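Cell surface protein (Faecalibacterium prausnitzii A2-165, PDB 4GT6) is of unknown function but, as an extracellular protein built of BspA-type leucine-rich repeats, probably binds other proteins at the bacterial surface. Local coordinates at residues T27-N32 with R57-Y62; Y233-Y238 with T258-S263; I279-F284 with L302-F307. All blocks are in the same frame, centred on the assembly; numbering follows the deposited sequence.

Contact 1: T27-N32 with R57-Y62. With EDO (1,2-ethanediol), chain N.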
loop_
_atom_site.group_PDB
_atom_site.type_symbol
_atom_site.label_atom_id
_atom_site.label_comp_id
_atom_site.label_asym_id
_atom_site.label_seq_id
_atom_site.Cartn_x
_atom_site.Cartn_y
_atom_site.Cartn_z
ATOM N N THR A 27 23.026 18.044 -10.476
ATOM C CA THR A 27 23.255 16.611 -10.697
ATOM C C THR A 27 24.104 15.941 -9.615
ATOM O O THR A 27 24.110 14.714 -9.540
ATOM C CB THR A 27 23.903 16.382 -12.074
ATOM O OG1 THR A 27 25.094 17.172 -12.156
ATOM C CG2 THR A 27 22.946 16.700 -13.235
ATOM N N LYS A 28 24.817 16.725 -8.799
ATOM C CA LYS A 28 25.668 16.206 -7.722
ATOM C C LYS A 28 25.835 17.255 -6.636
ATOM O O LYS A 28 25.840 18.456 -6.922
ATOM C CB LYS A 28 27.062 15.803 -8.286
ATOM C CG LYS A 28 27.952 14.991 -7.324
ATOM C CD LYS A 28 29.293 14.593 -7.968
ATOM C CE LYS A 28 29.975 13.513 -7.160
ATOM N NZ LYS A 28 31.117 12.905 -7.892
ATOM N N TYR A 29 25.991 16.797 -5.394
ATOM C CA TYR A 29 26.287 17.653 -4.259
ATOM C C TYR A 29 27.552 17.079 -3.624
ATOM O O TYR A 29 27.567 15.889 -3.293
ATOM C CB TYR A 29 25.128 17.726 -3.271
ATOM C CG TYR A 29 25.527 18.405 -1.980
ATOM C CD1 TYR A 29 25.760 19.781 -1.935
ATOM C CD2 TYR A 29 25.685 17.675 -0.807
ATOM C CE1 TYR A 29 26.076 20.420 -0.737
ATOM C CE2 TYR A 29 26.012 18.301 0.397
ATOM C CZ TYR A 29 26.189 19.673 0.428
ATOM O OH TYR A 29 26.474 20.290 1.613
ATOM N N THR A 30 28.600 17.904 -3.463
ATOM C CA THR A 30 29.898 17.403 -2.966
ATOM C C THR A 30 30.231 17.892 -1.549
ATOM O O THR A 30 31.346 17.649 -1.062
ATOM C CB THR A 30 31.009 17.822 -3.946
ATOM O OG1 THR A 30 31.109 19.249 -3.942
ATOM C CG2 THR A 30 30.772 17.294 -5.355
ATOM N N GLY A 31 29.274 18.542 -0.889
ATOM C CA GLY A 31 29.487 19.018 0.478
ATOM C C GLY A 31 29.104 17.993 1.542
ATOM O O GLY A 31 28.899 16.814 1.247
ATOM N N ASN A 32 28.989 18.442 2.785
ATOM C CA ASN A 32 28.643 17.564 3.905
ATOM C C ASN A 32 27.770 18.314 4.934
ATOM O O ASN A 32 27.783 17.976 6.114
ATOM C CB ASN A 32 29.911 16.979 4.579
ATOM C CG ASN A 32 30.872 18.021 5.098
ATOM O OD1 ASN A 32 30.497 19.154 5.400
ATOM N ND2 ASN A 32 32.142 17.653 5.192
ATOM N N ARG A 57 18.755 11.243 -7.771
ATOM C CA ARG A 57 19.663 10.682 -6.783
ATOM C C ARG A 57 20.674 11.650 -6.167
ATOM O O ARG A 57 21.638 11.174 -5.555
ATOM C CB ARG A 57 20.443 9.482 -7.425
ATOM C CG ARG A 57 19.525 8.521 -8.218
ATOM C CD ARG A 57 20.218 7.206 -8.550
ATOM N NE ARG A 57 20.139 6.229 -7.454
ATOM C CZ ARG A 57 19.135 5.373 -7.251
ATOM N NH1 ARG A 57 18.104 5.335 -8.086
ATOM N NH2 ARG A 57 19.162 4.544 -6.221
ATOM N N VAL A 58 20.472 12.971 -6.256
ATOM C CA VAL A 58 21.492 13.917 -5.704
ATOM C C VAL A 58 21.796 13.633 -4.222
ATOM O O VAL A 58 22.972 13.608 -3.828
ATOM C CB VAL A 58 21.121 15.419 -5.942
ATOM C CG1 VAL A 58 22.163 16.347 -5.295
ATOM C CG2 VAL A 58 21.048 15.718 -7.447
ATOM N N PHE A 59 20.757 13.384 -3.401
ATOM C CA PHE A 59 20.985 13.077 -1.970
ATOM C C PHE A 59 20.599 11.630 -1.632
ATOM O O PHE A 59 20.346 11.296 -0.462
ATOM C CB PHE A 59 20.209 14.056 -1.077
ATOM C CG PHE A 59 20.703 15.460 -1.274
ATOM C CD1 PHE A 59 21.787 15.941 -0.547
ATOM C CD2 PHE A 59 20.078 16.312 -2.175
ATOM C CE1 PHE A 59 22.264 17.239 -0.757
ATOM C CE2 PHE A 59 20.558 17.613 -2.374
ATOM C CZ PHE A 59 21.656 18.051 -1.677
ATOM N N CYS A 60 20.603 10.765 -2.646
ATOM C CA CYS A 60 20.282 9.351 -2.485
ATOM C C CYS A 60 21.325 8.686 -1.578
ATOM O O CYS A 60 22.532 8.785 -1.851
ATOM C CB CYS A 60 20.221 8.659 -3.841
ATOM S SG CYS A 60 19.783 6.904 -3.739
ATOM N N ASN A 61 20.875 8.058 -0.470
ATOM C CA ASN A 61 21.785 7.411 0.493
ATOM C C ASN A 61 22.851 8.396 1.020
ATOM O O ASN A 61 23.979 7.993 1.273
ATOM C CB ASN A 61 22.473 6.173 -0.122
ATOM C CG ASN A 61 21.520 5.049 -0.380
ATOM O OD1 ASN A 61 20.730 4.691 0.492
ATOM N ND2 ASN A 61 21.534 4.502 -1.605
ATOM N N TYR A 62 22.480 9.675 1.196
ATOM C CA TYR A 62 23.400 10.733 1.677
ATOM C C TYR A 62 24.066 10.217 2.936
ATOM O O TYR A 62 23.364 9.805 3.851
ATOM C CB TYR A 62 22.592 12.009 1.930
ATOM C CG TYR A 62 23.425 13.210 2.332
ATOM C CD1 TYR A 62 24.348 13.770 1.449
ATOM C CD2 TYR A 62 23.202 13.856 3.545
ATOM C CE1 TYR A 62 25.069 14.920 1.785
ATOM C CE2 TYR A 62 23.910 15.005 3.895
ATOM C CZ TYR A 62 24.836 15.541 3.007
ATOM O OH TYR A 62 25.543 16.661 3.359
HETATM C C1 EDO N . 25.671 12.789 -1.883
HETATM O O1 EDO N . 24.972 14.024 -1.922
HETATM C C2 EDO N . 24.684 11.630 -1.596
HETATM O O2 EDO N . 23.984 11.254 -2.757
HETATM O O HOH W 1 25.277 13.977 -5.130
#
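Tyr29 meets three side chains of 57-62, and the apolar contacts dominate. With CG anti to the backbone N (chi1 170°), its ring leans across Phe59, where CD2 of Tyr29 lies 3.4 Å from CE1 of Phe59; the planes, 39° apart, make this neither a stack nor an edge-to-face pair. Tyr29 CB also rests 3.8 Å from Val58 CG1, while Val58 CG2 covers the backbone of Thr27. Further along the ring, Tyr29 CE2 comes within 3.8 Å of Tyr62 CE1.

Polar links between the segments are indirect: one water accepts from Tyr29 N at 2.9 Å and donates to Val58 O at 2.7 Å. A 1,2-ethanediol, probably from the crystallisation liquor, donates to Val58 O through O1 at 2.8 Å. Tyr62 OH lies at the edge of the Tyr29 ring, and both hydroxyls bond to Glu33, Tyr29 OH to its carboxylate and Tyr62 OH to its carbonyl. An alanine at Tyr29 would probably open a gap beside Phe59 and Tyr62 and leave the Glu33 carboxylate without this partner.

Two overlapping beta turns, type I from Arg57 to Cys60 and type II from Phe59 to Tyr62, thus cover the end of strand 24-29, with 57-62 belonging to a BspA-type leucine-rich repeat region.

Contact 2: Y233-Y238 with T258-S263. With EDO (1,2-ethanediol), chain L.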
loop_
_atom_site.group_PDB
_atom_site.type_symbol
_atom_site.label_atom_id
_atom_site.label_comp_id
_atom_site.label_asym_id
_atom_site.label_seq_id
_atom_site.Cartn_x
_atom_site.Cartn_y
_atom_site.Cartn_z
ATOM N N TYR A 233 -19.489 -7.853 -8.242
ATOM C CA TYR A 233 -18.713 -7.046 -7.328
ATOM C C TYR A 233 -17.598 -7.870 -6.710
ATOM O O TYR A 233 -17.766 -9.069 -6.493
ATOM C CB TYR A 233 -19.590 -6.512 -6.183
ATOM C CG TYR A 233 -20.637 -5.496 -6.567
ATOM C CD1 TYR A 233 -21.806 -5.883 -7.202
ATOM C CD2 TYR A 233 -20.504 -4.163 -6.201
ATOM C CE1 TYR A 233 -22.815 -4.963 -7.491
ATOM C CE2 TYR A 233 -21.497 -3.227 -6.506
ATOM C CZ TYR A 233 -22.662 -3.638 -7.123
ATOM O OH TYR A 233 -23.652 -2.720 -7.404
ATOM N N ALA A 234 -16.497 -7.217 -6.380
ATOM C CA ALA A 234 -15.428 -7.809 -5.581
ATOM C C ALA A 234 -15.374 -6.992 -4.302
ATOM O O ALA A 234 -15.395 -5.754 -4.373
ATOM C CB ALA A 234 -14.078 -7.759 -6.319
ATOM N N LEU A 235 -15.323 -7.647 -3.140
ATOM C CA LEU A 235 -15.195 -6.918 -1.873
ATOM C C LEU A 235 -13.710 -6.603 -1.698
ATOM O O LEU A 235 -12.898 -7.526 -1.653
ATOM C CB LEU A 235 -15.732 -7.780 -0.697
ATOM C CG LEU A 235 -16.033 -7.032 0.607
ATOM C CD1 LEU A 235 -17.026 -7.827 1.452
ATOM C CD2 LEU A 235 -14.755 -6.781 1.461
ATOM N N ILE A 236 -13.348 -5.313 -1.636
ATOM C CA ILE A 236 -11.923 -4.996 -1.590
ATOM C C ILE A 236 -11.457 -4.460 -0.224
ATOM O O ILE A 236 -10.292 -4.692 0.117
ATOM C CB ILE A 236 -11.496 -4.094 -2.777
ATOM C CG1 ILE A 236 -12.055 -2.670 -2.698
ATOM C CG2 ILE A 236 -11.793 -4.792 -4.190
ATOM C CD1 ILE A 236 -11.500 -1.747 -3.788
ATOM N N ARG A 237 -12.332 -3.795 0.577
ATOM C CA ARG A 237 -11.892 -3.305 1.881
ATOM C C ARG A 237 -13.042 -3.217 2.889
ATOM O O ARG A 237 -13.964 -2.407 2.741
ATOM C CB ARG A 237 -11.200 -1.917 1.761
ATOM C CG ARG A 237 -10.669 -1.335 3.067
ATOM C CD ARG A 237 -9.395 -2.043 3.550
ATOM N NE ARG A 237 -9.695 -3.118 4.509
ATOM C CZ ARG A 237 -8.774 -3.886 5.085
ATOM N NH1 ARG A 237 -7.495 -3.776 4.739
ATOM N NH2 ARG A 237 -9.125 -4.771 6.014
ATOM N N TYR A 238 -12.966 -4.072 3.910
ATOM C CA TYR A 238 -13.851 -4.035 5.072
ATOM C C TYR A 238 -13.085 -3.241 6.141
ATOM O O TYR A 238 -11.917 -3.550 6.367
ATOM C CB TYR A 238 -14.207 -5.447 5.532
ATOM C CG TYR A 238 -15.168 -5.464 6.704
ATOM C CD1 TYR A 238 -14.700 -5.406 8.019
ATOM C CD2 TYR A 238 -16.537 -5.606 6.503
ATOM C CE1 TYR A 238 -15.581 -5.424 9.100
ATOM C CE2 TYR A 238 -17.426 -5.656 7.577
ATOM C CZ TYR A 238 -16.941 -5.565 8.873
ATOM O OH TYR A 238 -17.820 -5.595 9.925
ATOM N N THR A 258 -7.773 -9.856 -2.117
ATOM C CA THR A 258 -6.645 -10.074 -1.214
ATOM C C THR A 258 -6.665 -9.046 -0.074
ATOM O O THR A 258 -6.917 -7.861 -0.307
ATOM C CB THR A 258 -5.308 -10.088 -1.992
ATOM O OG1 THR A 258 -4.229 -10.357 -1.087
ATOM C CG2 THR A 258 -5.028 -8.792 -2.740
ATOM N N HIS A 259 -6.455 -9.526 1.168
ATOM C CA HIS A 259 -6.410 -8.721 2.405
ATOM C C HIS A 259 -7.670 -7.841 2.619
ATOM O O HIS A 259 -7.592 -6.844 3.342
ATOM C CB HIS A 259 -5.110 -7.862 2.406
ATOM C CG HIS A 259 -3.872 -8.711 2.333
ATOM N ND1 HIS A 259 -3.084 -8.755 1.192
ATOM C CD2 HIS A 259 -3.359 -9.566 3.248
ATOM C CE1 HIS A 259 -2.116 -9.628 1.453
ATOM N NE2 HIS A 259 -2.228 -10.123 2.686
ATOM N N ALA A 260 -8.842 -8.217 2.029
ATOM C CA ALA A 260 -10.042 -7.369 2.151
ATOM C C ALA A 260 -10.507 -7.231 3.604
ATOM O O ALA A 260 -11.073 -6.200 3.973
ATOM C CB ALA A 260 -11.187 -7.918 1.288
ATOM N N PHE A 261 -10.271 -8.272 4.428
ATOM C CA PHE A 261 -10.673 -8.274 5.844
ATOM C C PHE A 261 -9.464 -8.426 6.754
ATOM O O PHE A 261 -9.613 -8.866 7.885
ATOM C CB PHE A 261 -11.658 -9.424 6.138
ATOM C CG PHE A 261 -13.044 -9.329 5.563
ATOM C CD1 PHE A 261 -13.310 -9.772 4.268
ATOM C CD2 PHE A 261 -14.115 -8.899 6.349
ATOM C CE1 PHE A 261 -14.610 -9.731 3.747
ATOM C CE2 PHE A 261 -15.411 -8.840 5.822
ATOM C CZ PHE A 261 -15.653 -9.263 4.527
ATOM N N ASP A 262 -8.268 -8.039 6.302
ATOM C CA ASP A 262 -7.121 -8.227 7.174
ATOM C C ASP A 262 -7.228 -7.332 8.421
ATOM O O ASP A 262 -7.817 -6.241 8.375
ATOM C CB ASP A 262 -5.775 -8.042 6.433
ATOM C CG ASP A 262 -5.377 -6.637 5.948
ATOM O OD1 ASP A 262 -6.176 -5.699 6.102
ATOM O OD2 ASP A 262 -4.258 -6.487 5.430
ATOM N N SER A 263 -6.740 -7.866 9.560
ATOM C CA SER A 263 -6.624 -7.178 10.848
ATOM C C SER A 263 -7.938 -6.586 11.394
ATOM O O SER A 263 -7.907 -5.525 12.034
ATOM C CB SER A 263 -5.547 -6.095 10.783
ATOM O OG SER A 263 -4.283 -6.694 10.542
HETATM C C1 EDO L . -0.859 -10.324 -3.064
HETATM O O1 EDO L . -1.790 -10.044 -2.031
HETATM C C2 EDO L . -1.517 -10.950 -4.306
HETATM O O2 EDO L . -2.201 -9.950 -5.022
HETATM O O HOH W 2 -8.596 -6.153 -1.429
HETATM O O HOH W 3 -7.860 -4.217 1.653
#
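Arg237 and Asp262 anchor the tightly held end of this buried contact. CD of the arginine turns out of the extended line (chi2 74°), a second bend follows at NE, and the guanidinium ends with one face toward His259 O and Ala260 O. NH1 donates to Asp262 OD1 at 2.7 Å in a salt bridge, on the syn side of the carboxylate but 31° out of its plane. NH2 reaches a lone pair of Asp262 O at 3.1 Å. Arg237 thus grips Asp262 end-on with these two nitrogens. From the side, NE and NH2 both donate to Tyr238 O, with NE 2.9 Å from that oxygen. Four bonds in all fix the guanidinium's rotation. Outside the segments, NH1 also donates to Phe201 O, and Asp262 OD2 accepts from Glu203 N.

Beside this polar grip, Tyr238 N donates to Ala260 O at 2.8 Å. Tyr238 CB sits over the face of Phe261, 3.9 Å from the ring centroid, whereas the two rings, 23° from parallel, are slid so far apart that they barely overlap. Leu235 crosses Phe261 at about a right angle, and its CD2 touches Ala260 CB. Here strand 233-237, which ends in a classic bulge where Ile236 and Arg237 both face Leu224, meets the turn of a BspA-type leucine-rich repeat, a type I turn from His259 to Asp262.

Toward Thr258 the join is looser and hydrated. Ile236 O accepts from two waters, one of which also donates to Thr258 O and the other to His259 O.

Contact 3: I279-F284 with L302-F307. With EDO (1,2-ethanediol), chain B.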
loop_
_atom_site.group_PDB
_atom_site.type_symbol
_atom_site.label_atom_id
_atom_site.label_comp_id
_atom_site.label_asym_id
_atom_site.label_seq_id
_atom_site.Cartn_x
_atom_site.Cartn_y
_atom_site.Cartn_z
ATOM N N ILE A 279 -11.403 -16.271 -3.224
ATOM C CA ILE A 279 -10.891 -15.500 -2.080
ATOM C C ILE A 279 -9.427 -15.204 -2.343
ATOM O O ILE A 279 -8.686 -16.122 -2.711
ATOM C CB ILE A 279 -11.060 -16.289 -0.756
ATOM C CG1 ILE A 279 -12.519 -16.740 -0.530
ATOM C CG2 ILE A 279 -10.575 -15.463 0.430
ATOM C CD1 ILE A 279 -12.667 -17.778 0.611
ATOM N N GLY A 280 -9.012 -13.957 -2.112
ATOM C CA GLY A 280 -7.631 -13.552 -2.314
ATOM C C GLY A 280 -6.731 -13.906 -1.147
ATOM O O GLY A 280 -7.193 -14.123 -0.022
ATOM N N THR A 281 -5.428 -13.901 -1.400
ATOM C CA THR A 281 -4.392 -14.130 -0.382
ATOM C C THR A 281 -4.639 -13.267 0.866
ATOM O O THR A 281 -4.945 -12.074 0.745
ATOM C CB THR A 281 -3.007 -13.780 -0.974
ATOM O OG1 THR A 281 -2.746 -14.669 -2.061
ATOM C CG2 THR A 281 -1.867 -13.880 0.078
ATOM N N GLY A 282 -4.529 -13.892 2.037
ATOM C CA GLY A 282 -4.627 -13.227 3.335
ATOM C C GLY A 282 -5.908 -12.442 3.547
ATOM O O GLY A 282 -5.914 -11.465 4.298
ATOM N N ALA A 283 -7.008 -12.890 2.939
ATOM C CA ALA A 283 -8.274 -12.166 3.039
ATOM C C ALA A 283 -8.696 -11.908 4.481
ATOM O O ALA A 283 -9.185 -10.831 4.747
ATOM C CB ALA A 283 -9.367 -12.904 2.304
ATOM N N PHE A 284 -8.500 -12.862 5.408
ATOM C CA PHE A 284 -8.917 -12.700 6.812
ATOM C C PHE A 284 -7.725 -12.815 7.755
ATOM O O PHE A 284 -7.894 -13.139 8.932
ATOM C CB PHE A 284 -9.976 -13.763 7.179
ATOM C CG PHE A 284 -11.257 -13.623 6.394
ATOM C CD1 PHE A 284 -12.282 -12.803 6.849
ATOM C CD2 PHE A 284 -11.437 -14.310 5.201
ATOM C CE1 PHE A 284 -13.470 -12.678 6.120
ATOM C CE2 PHE A 284 -12.612 -14.168 4.462
ATOM C CZ PHE A 284 -13.619 -13.347 4.923
ATOM N N LEU A 302 -8.466 -22.506 -0.562
ATOM C CA LEU A 302 -8.192 -21.644 0.594
ATOM C C LEU A 302 -6.827 -21.017 0.274
ATOM O O LEU A 302 -5.835 -21.750 0.142
ATOM C CB LEU A 302 -8.226 -22.400 1.934
ATOM C CG LEU A 302 -9.611 -22.897 2.395
ATOM C CD1 LEU A 302 -9.555 -23.255 3.848
ATOM C CD2 LEU A 302 -10.701 -21.850 2.191
ATOM N N PRO A 303 -6.781 -19.702 -0.049
ATOM C CA PRO A 303 -5.530 -19.124 -0.547
ATOM C C PRO A 303 -4.479 -18.970 0.535
ATOM O O PRO A 303 -4.758 -19.155 1.719
ATOM C CB PRO A 303 -5.978 -17.771 -1.099
ATOM C CG PRO A 303 -7.126 -17.389 -0.214
ATOM C CD PRO A 303 -7.862 -18.693 -0.006
ATOM N N GLU A 304 -3.274 -18.578 0.132
ATOM C CA GLU A 304 -2.176 -18.381 1.052
ATOM C C GLU A 304 -2.559 -17.423 2.192
ATOM O O GLU A 304 -3.209 -16.403 1.948
ATOM C CB GLU A 304 -0.982 -17.835 0.247
ATOM C CG GLU A 304 0.210 -17.355 1.047
ATOM C CD GLU A 304 1.234 -16.736 0.118
ATOM O OE1 GLU A 304 1.557 -17.378 -0.910
ATOM O OE2 GLU A 304 1.631 -15.571 0.358
ATOM N N SER A 305 -2.204 -17.800 3.446
ATOM C CA SER A 305 -2.404 -17.005 4.672
ATOM C C SER A 305 -3.859 -16.548 4.887
ATOM O O SER A 305 -4.069 -15.571 5.610
ATOM C CB SER A 305 -1.516 -15.756 4.644
ATOM O OG SER A 305 -0.139 -16.042 4.475
ATOM N N VAL A 306 -4.851 -17.252 4.306
ATOM C CA VAL A 306 -6.261 -16.788 4.351
ATOM C C VAL A 306 -6.746 -16.507 5.806
ATOM O O VAL A 306 -7.375 -15.475 6.029
ATOM C CB VAL A 306 -7.248 -17.688 3.555
ATOM C CG1 VAL A 306 -7.239 -19.144 4.034
ATOM C CG2 VAL A 306 -8.669 -17.093 3.531
ATOM N N PHE A 307 -6.441 -17.387 6.762
ATOM C CA PHE A 307 -6.816 -17.226 8.170
ATOM C C PHE A 307 -5.589 -17.220 9.071
ATOM O O PHE A 307 -5.704 -17.503 10.258
ATOM C CB PHE A 307 -7.799 -18.335 8.603
ATOM C CG PHE A 307 -9.087 -18.307 7.817
ATOM C CD1 PHE A 307 -10.000 -17.266 7.978
ATOM C CD2 PHE A 307 -9.402 -19.334 6.932
ATOM C CE1 PHE A 307 -11.184 -17.228 7.228
ATOM C CE2 PHE A 307 -10.584 -19.296 6.184
ATOM C CZ PHE A 307 -11.465 -18.244 6.333
HETATM C C1 EDO B . -4.797 -14.739 -5.033
HETATM O O1 EDO B . -5.050 -13.484 -4.390
HETATM C C2 EDO B . -5.990 -15.714 -4.863
HETATM O O2 EDO B . -6.933 -15.545 -5.909
HETATM O O HOH W 4 -2.895 -17.421 -2.542
#
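Two equivalent turns of consecutive coils in the BspA-type leucine-rich repeat solenoid stack here, each a type II beta turn, Gly280 to Ala283 and Pro303 to Val306. Gly282 N donates to Glu304 O at 2.8 Å and Phe284 N to Val306 O at 2.9 Å. Between these bonds Gly282 CA lies 3.3 Å from Ser305 O, with an angle of 165° at the hydrogen, a well-directed CA-H...O contact. Gly282 and Ser305 hold the same position in their turns and share the left-handed backbone conformation, with positive phi, that a type II turn requires there.

Phe284 and Phe307 lie side by side and point the same way, both with CG anti to the carbonyl carbon. Phe284 CD2 comes 3.6 Å from Phe307 CE1, but the planes, 21° apart, are slid past one another with little overlap. Val306 CG2 meets the edge of the Phe284 ring and also touches Ile279 CG2. Pro303 CG fits against the backbone of 279-284, 3.2 Å from Ile279 O. At the other end, Thr281 CG2 runs beside Glu304, and one water joins Thr281 OG1 to Glu304 N.

The row of phenylalanines continues: Phe284 stacks on Phe261 of the preceding coil, and the Phe307 ring meets that of Phe330. The turns follow strands 278-279 and 301-302 and lead on to strands 292-294 and 315-317.

How the contacts relate
From the N terminus, contact 1 comes first, joining the end of strand 24-29 to the loop after strand 47-54 and closing a span of 24 residues. Contact 2 next brings strand 233-237 to the loop after strand 253-256, and contact 3 then closes 17 residues between the turns after strands 278-279 and 301-302. The three follow in series; none nests or crosses. Contact 1 lies opposite contacts 2 and 3 across the chain's centre, about 42 Å from contact 2 between centres. Contacts 2 and 3 touch: Phe261 N lies 2.8 Å from Ala283 O, a probable hydrogen bond, and the turns 258-263, 279-284 and 302-307 follow one another as consecutive coils.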